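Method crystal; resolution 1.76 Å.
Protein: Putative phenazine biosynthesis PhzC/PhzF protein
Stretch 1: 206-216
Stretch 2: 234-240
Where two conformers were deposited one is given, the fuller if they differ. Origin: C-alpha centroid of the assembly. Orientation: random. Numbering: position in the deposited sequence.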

ATOM      1  N   SER A 206       4.762  22.557   2.693  1.00 17.48           N
ATOM      2  CA  SER A 206       3.664  23.516   2.912  1.00 16.98           C
ATOM      3  C   SER A 206       4.057  24.521   4.025  1.00 19.89           C
ATOM      4  O   SER A 206       3.617  25.674   4.010  1.00 20.26           O
ATOM      5  CB  SER A 206       2.401  22.767   3.324  1.00 19.82           C
ATOM      6  OG  SER A 206       2.662  22.006   4.497  1.00 21.94           O
ATOM      7  N   HIS A 207       4.930  24.087   4.962  1.00 16.11           N
ATOM      8  CA  HIS A 207       5.358  24.935   6.072  1.00 16.54           C
ATOM      9  C   HIS A 207       6.305  26.059   5.590  1.00 19.95           C
ATOM     10  O   HIS A 207       6.463  27.045   6.309  1.00 20.03           O
ATOM     11  CB  HIS A 207       5.906  24.103   7.248  1.00 16.25           C
ATOM     12  CG  HIS A 207       4.801  23.314   7.896  1.00 19.28           C
ATOM     13  ND1 HIS A 207       4.349  22.134   7.344  1.00 20.55           N
ATOM     14  CD2 HIS A 207       3.986  23.648   8.930  1.00 20.57           C
ATOM     15  CE1 HIS A 207       3.314  21.758   8.085  1.00 20.31           C
ATOM     16  NE2 HIS A 207       3.078  22.623   9.069  1.00 20.39           N
ATOM     17  N   CYS A 208       6.810  25.996   4.327  1.00 18.31           N
ATOM     18  CA  CYS A 208       7.536  27.127   3.716  1.00 18.51           C
ATOM     19  C   CYS A 208       6.634  28.357   3.640  1.00 21.70           C
ATOM     20  O   CYS A 208       7.124  29.474   3.742  1.00 19.82           O
ATOM     21  CB  CYS A 208       8.045  26.755   2.332  1.00 19.86           C
ATOM     22  SG  CYS A 208       9.314  25.482   2.368  1.00 24.01           S
ATOM     23  N   ASN A 209       5.327  28.140   3.412  1.00 18.90           N
ATOM     24  CA  ASN A 209       4.321  29.198   3.360  1.00 19.13           C
ATOM     25  C   ASN A 209       3.656  29.413   4.701  1.00 21.30           C
ATOM     26  O   ASN A 209       3.385  30.551   5.065  1.00 21.17           O
ATOM     27  CB  ASN A 209       3.206  28.871   2.359  1.00 23.03           C
ATOM     28  CG  ASN A 209       3.614  28.463   0.967  1.00 32.86           C
ATOM     29  OD1 ASN A 209       3.036  27.536   0.410  1.00 26.07           O
ATOM     30  ND2 ASN A 209       4.534  29.192   0.333  1.00 25.10           N
ATOM     31  N   LEU A 210       3.289  28.317   5.393  1.00 18.42           N
ATOM     32  CA  LEU A 210       2.506  28.414   6.621  1.00 17.82           C
ATOM     33  C   LEU A 210       3.269  29.097   7.732  1.00 20.43           C
ATOM     34  O   LEU A 210       2.668  29.884   8.470  1.00 20.09           O
ATOM     35  CB  LEU A 210       1.993  27.028   7.084  1.00 18.20           C
ATOM     36  CG  LEU A 210       0.969  26.351   6.154  1.00 21.92           C
ATOM     37  CD1 LEU A 210       0.707  24.907   6.600  1.00 22.39           C
ATOM     38  CD2 LEU A 210      -0.373  27.161   6.066  1.00 20.73           C
ATOM     39  N   ILE A 211       4.591  28.851   7.828  1.00 15.61           N
ATOM     40  CA  ILE A 211       5.423  29.448   8.885  1.00 15.24           C
ATOM     41  C   ILE A 211       5.459  30.992   8.733  1.00 21.30           C
ATOM     42  O   ILE A 211       5.060  31.642   9.702  1.00 20.50           O
ATOM     43  CB  ILE A 211       6.831  28.830   8.981  1.00 17.69           C
ATOM     44  CG1 ILE A 211       6.736  27.339   9.461  1.00 17.84           C
ATOM     45  CG2 ILE A 211       7.744  29.672   9.884  1.00 18.67           C
ATOM     46  CD1 ILE A 211       8.067  26.556   9.333  1.00 19.05           C
ATOM     47  N   PRO A 212       5.889  31.620   7.593  1.00 18.80           N
ATOM     48  CA  PRO A 212       5.876  33.098   7.539  1.00 19.47           C
ATOM     49  C   PRO A 212       4.470  33.652   7.723  1.00 22.93           C
ATOM     50  O   PRO A 212       4.308  34.680   8.381  1.00 23.40           O
ATOM     51  CB  PRO A 212       6.427  33.426   6.139  1.00 20.89           C
ATOM     52  CG  PRO A 212       6.247  32.157   5.340  1.00 24.03           C
ATOM     53  CD  PRO A 212       6.435  31.048   6.344  1.00 19.78           C
ATOM     54  N   TYR A 213       3.465  32.977   7.176  1.00 19.61           N
ATOM     55  CA  TYR A 213       2.103  33.466   7.338  1.00 20.15           C
ATOM     56  C   TYR A 213       1.597  33.497   8.782  1.00 23.33           C
ATOM     57  O   TYR A 213       1.102  34.515   9.233  1.00 22.70           O
ATOM     58  CB  TYR A 213       1.112  32.673   6.483  1.00 21.80           C
ATOM     59  CG  TYR A 213      -0.302  33.089   6.783  1.00 24.99           C
ATOM     60  CD1 TYR A 213      -0.844  34.227   6.212  1.00 28.11           C
ATOM     61  CD2 TYR A 213      -1.069  32.387   7.688  1.00 26.42           C
ATOM     62  CE1 TYR A 213      -2.133  34.634   6.516  1.00 28.66           C
ATOM     63  CE2 TYR A 213      -2.344  32.779   7.998  1.00 28.53           C
ATOM     64  CZ  TYR A 213      -2.881  33.902   7.413  1.00 38.14           C
ATOM     65  OH  TYR A 213      -4.163  34.286   7.742  1.00 38.16           O
ATOM     66  N   TRP A 214       1.781  32.409   9.525  1.00 19.51           N
ATOM     67  CA  TRP A 214       1.346  32.374  10.919  1.00 20.16           C
ATOM     68  C   TRP A 214       2.304  33.136  11.831  1.00 24.44           C
ATOM     69  O   TRP A 214       1.855  33.700  12.837  1.00 23.71           O
ATOM     70  CB  TRP A 214       1.121  30.936  11.389  1.00 18.63           C
ATOM     71  CG  TRP A 214      -0.130  30.333  10.811  1.00 18.92           C
ATOM     72  CD1 TRP A 214      -0.212  29.362   9.854  1.00 20.96           C
ATOM     73  CD2 TRP A 214      -1.482  30.707  11.121  1.00 19.46           C
ATOM     74  NE1 TRP A 214      -1.530  29.059   9.600  1.00 20.59           N
ATOM     75  CE2 TRP A 214      -2.331  29.897  10.333  1.00 22.87           C
ATOM     76  CE3 TRP A 214      -2.058  31.649  11.993  1.00 21.68           C
ATOM     77  CZ2 TRP A 214      -3.722  30.000  10.388  1.00 22.72           C
ATOM     78  CZ3 TRP A 214      -3.439  31.755  12.036  1.00 23.36           C
ATOM     79  CH2 TRP A 214      -4.257  30.916  11.267  1.00 23.37           C
ATOM     80  N   SER A 215       3.607  33.206  11.464  1.00 21.49           N
ATOM     81  CA  SER A 215       4.566  34.008  12.229  1.00 23.52           C
ATOM     82  C   SER A 215       4.110  35.478  12.306  1.00 28.53           C
ATOM     83  O   SER A 215       4.173  36.064  13.383  1.00 29.48           O
ATOM     84  CB  SER A 215       5.955  33.948  11.603  1.00 25.80           C
ATOM     85  OG  SER A 215       6.838  34.807  12.305  1.00 32.14           O
ATOM     86  N   GLU A 216       3.648  36.044  11.176  0.50 27.41           N
ATOM     87  CA  GLU A 216       3.174  37.420  11.084  0.50 28.24           C
ATOM     88  C   GLU A 216       1.854  37.603  11.862  0.50 32.20           C
ATOM     89  O   GLU A 216       1.713  38.573  12.611  0.50 32.26           O
ATOM     90  CB  GLU A 216       3.009  37.827   9.603  0.50 29.81           C
ATOM     91  CG  GLU A 216       2.553  39.265   9.366  0.50 39.05           C
ATOM     92  CD  GLU A 216       3.364  40.366  10.030  0.50 56.57           C
ATOM     93  OE1 GLU A 216       2.742  41.264  10.642  0.50 56.58           O
ATOM     94  OE2 GLU A 216       4.614  40.331   9.944  0.50 38.55           O
ATOM     95  N   ILE A 234       3.124  16.235  13.842  1.00 20.52           N
ATOM     96  CA  ILE A 234       3.555  17.370  14.649  1.00 20.09           C
ATOM     97  C   ILE A 234       4.817  17.908  14.004  1.00 22.42           C
ATOM     98  O   ILE A 234       5.739  17.140  13.720  1.00 22.00           O
ATOM     99  CB  ILE A 234       3.756  17.005  16.144  1.00 23.24           C
ATOM    100  CG1 ILE A 234       2.417  16.532  16.810  1.00 24.34           C
ATOM    101  CG2 ILE A 234       4.410  18.169  16.910  1.00 24.42           C
ATOM    102  CD1 ILE A 234       1.286  17.659  16.989  1.00 27.61           C
ATOM    103  N   ILE A 235       4.837  19.226  13.752  1.00 18.57           N
ATOM    104  CA  ILE A 235       5.953  19.899  13.092  1.00 17.51           C
ATOM    105  C   ILE A 235       6.435  21.047  13.945  1.00 20.45           C
ATOM    106  O   ILE A 235       5.651  21.958  14.253  1.00 20.32           O
ATOM    107  CB  ILE A 235       5.561  20.424  11.670  1.00 19.84           C
ATOM    108  CG1 ILE A 235       4.833  19.354  10.802  1.00 20.35           C
ATOM    109  CG2 ILE A 235       6.805  20.991  10.952  1.00 18.20           C
ATOM    110  CD1 ILE A 235       3.259  19.295  11.015  1.00 23.53           C
ATOM    111  N   GLN A 236       7.719  21.018  14.305  1.00 17.84           N
ATOM    112  CA  GLN A 236       8.367  22.115  15.036  1.00 19.12           C
ATOM    113  C   GLN A 236       8.794  23.115  13.979  1.00 22.58           C
ATOM    114  O   GLN A 236       9.426  22.719  12.984  1.00 21.39           O
ATOM    115  CB  GLN A 236       9.566  21.646  15.897  1.00 20.91           C
ATOM    116  CG  GLN A 236       9.273  20.514  16.886  1.00 27.40           C
ATOM    117  CD  GLN A 236       8.148  20.806  17.846  1.00 35.21           C
ATOM    118  OE1 GLN A 236       7.984  21.926  18.352  1.00 33.03           O
ATOM    119  NE2 GLN A 236       7.336  19.795  18.105  1.00 28.11           N
ATOM    120  N   CYS A 237       8.412  24.380  14.169  1.00 18.35           N
ATOM    121  CA  CYS A 237       8.579  25.472  13.209  1.00 18.03           C
ATOM    122  C   CYS A 237       9.373  26.597  13.786  1.00 22.48           C
ATOM    123  O   CYS A 237       9.104  27.018  14.916  1.00 22.37           O
ATOM    124  CB  CYS A 237       7.211  25.991  12.782  1.00 18.48           C
ATOM    125  SG  CYS A 237       6.173  24.763  11.959  1.00 21.66           S
ATOM    126  N   GLU A 238      10.307  27.148  13.002  0.50 18.21           N
ATOM    127  CA  GLU A 238      11.109  28.290  13.437  0.50 18.02           C
ATOM    128  C   GLU A 238      11.495  29.168  12.257  0.50 22.98           C
ATOM    129  O   GLU A 238      11.990  28.666  11.242  0.50 21.42           O
ATOM    130  CB  GLU A 238      12.360  27.839  14.208  0.50 19.26           C
ATOM    131  CG  GLU A 238      13.188  28.991  14.756  0.50 21.40           C
ATOM    132  CD  GLU A 238      14.415  28.646  15.576  0.50 35.98           C
ATOM    133  OE1 GLU A 238      14.619  27.451  15.888  0.50 26.78           O
ATOM    134  OE2 GLU A 238      15.173  29.584  15.916  0.50 27.93           O
ATOM    135  N   VAL A 239      11.309  30.494  12.426  1.00 20.70           N
ATOM    136  CA  VAL A 239      11.669  31.519  11.441  1.00 21.62           C
ATOM    137  C   VAL A 239      13.149  31.783  11.695  1.00 27.86           C
ATOM    138  O   VAL A 239      13.521  32.142  12.827  1.00 27.25           O
ATOM    139  CB  VAL A 239      10.819  32.818  11.550  1.00 26.58           C
ATOM    140  CG1 VAL A 239      11.282  33.870  10.543  1.00 27.69           C
ATOM    141  CG2 VAL A 239       9.337  32.537  11.389  1.00 25.22           C
ATOM    142  N   LEU A 240      13.987  31.591  10.673  1.00 25.11           N
ATOM    143  CA  LEU A 240      15.425  31.846  10.787  1.00 26.38           C
ATOM    144  C   LEU A 240      15.771  33.218  10.134  1.00 33.97           C
ATOM    145  O   LEU A 240      14.892  33.864   9.574  1.00 33.31           O
ATOM    146  CB  LEU A 240      16.253  30.669  10.235  1.00 25.54           C
ATOM    147  CG  LEU A 240      16.015  29.296  10.931  1.00 29.60           C
ATOM    148  CD1 LEU A 240      16.906  28.208  10.347  1.00 29.38           C
ATOM    149  CD2 LEU A 240      16.251  29.367  12.467  1.00 31.66           C
TER

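This is a small, largely apolar packing of one helix against one strand, held by van der Waals contacts between side chains, with no hydrogen bond crossing from one stretch to the other. The helix passes the strand at 66° between their N-to-C directions, and the axes approach to 8.6 Å, a spacing that leaves room for side chains between the two backbones. About 296 Å² of surface is buried, counting both sides.

The helix supplies His207, Ile211 and Ser215, spaced four residues apart and so set along one side of it. The strand answers with the alternate residues Ile235, Cys237 and Val239; the CA-to-CB bonds of the first two point toward the helix and that of Val239 sideways. Between them, the CA-to-CB bond of Gln236 points away from the helix, as does that of Glu238, which suits their polar side chains.

Ile211 is the centre of the contact. Its CA lies 6.7 Å from the CA of Cys237, the nearest pair of CA atoms across the stretches. With chi1 m and chi2 t, the side chain extends so that Ile211 CD1 reaches 3.6 Å from Cys237 CB, while the other branch places Ile211 CG2 3.6 Å from Val239 CG2. A beta-branched residue serves well here, because its two arms reach two alternate residues of the strand, Cys237 and Val239. Cysteine is small, and its side chain is only weakly polar, which suits a buried site.

At the N-terminal end of the helix contact, His207 offers a flat ring to the strand. Ile235 lies over one face: its CG1 is 4.3 Å from the centroid of the His207 ring and 28° off the ring normal, an off-centre CH-pi contact, and Ile235 CD1 comes within 3.8 Å of His207 CE1. The sulfur of Cys237 approaches the same ring obliquely, with SG 3.9 Å from His207 CD2. The buried ring has ND1 hydrogen-bonded elsewhere in the structure, and its closest contacts to the strand are made by the carbons CE1 and CD2.

Toward the other end, the contact thins at partly exposed Ser215, whose OG lies 3.5 Å from Val239 CG2. This is simple packing; the hydroxyl has its hydrogen bond elsewhere. The short side chain fits beside the valine methyl, and its polar group is tolerable where burial is incomplete. Val239, whose CA-to-CB bond points sideways, nevertheless touches both Ile211 and Ser215 through CG2.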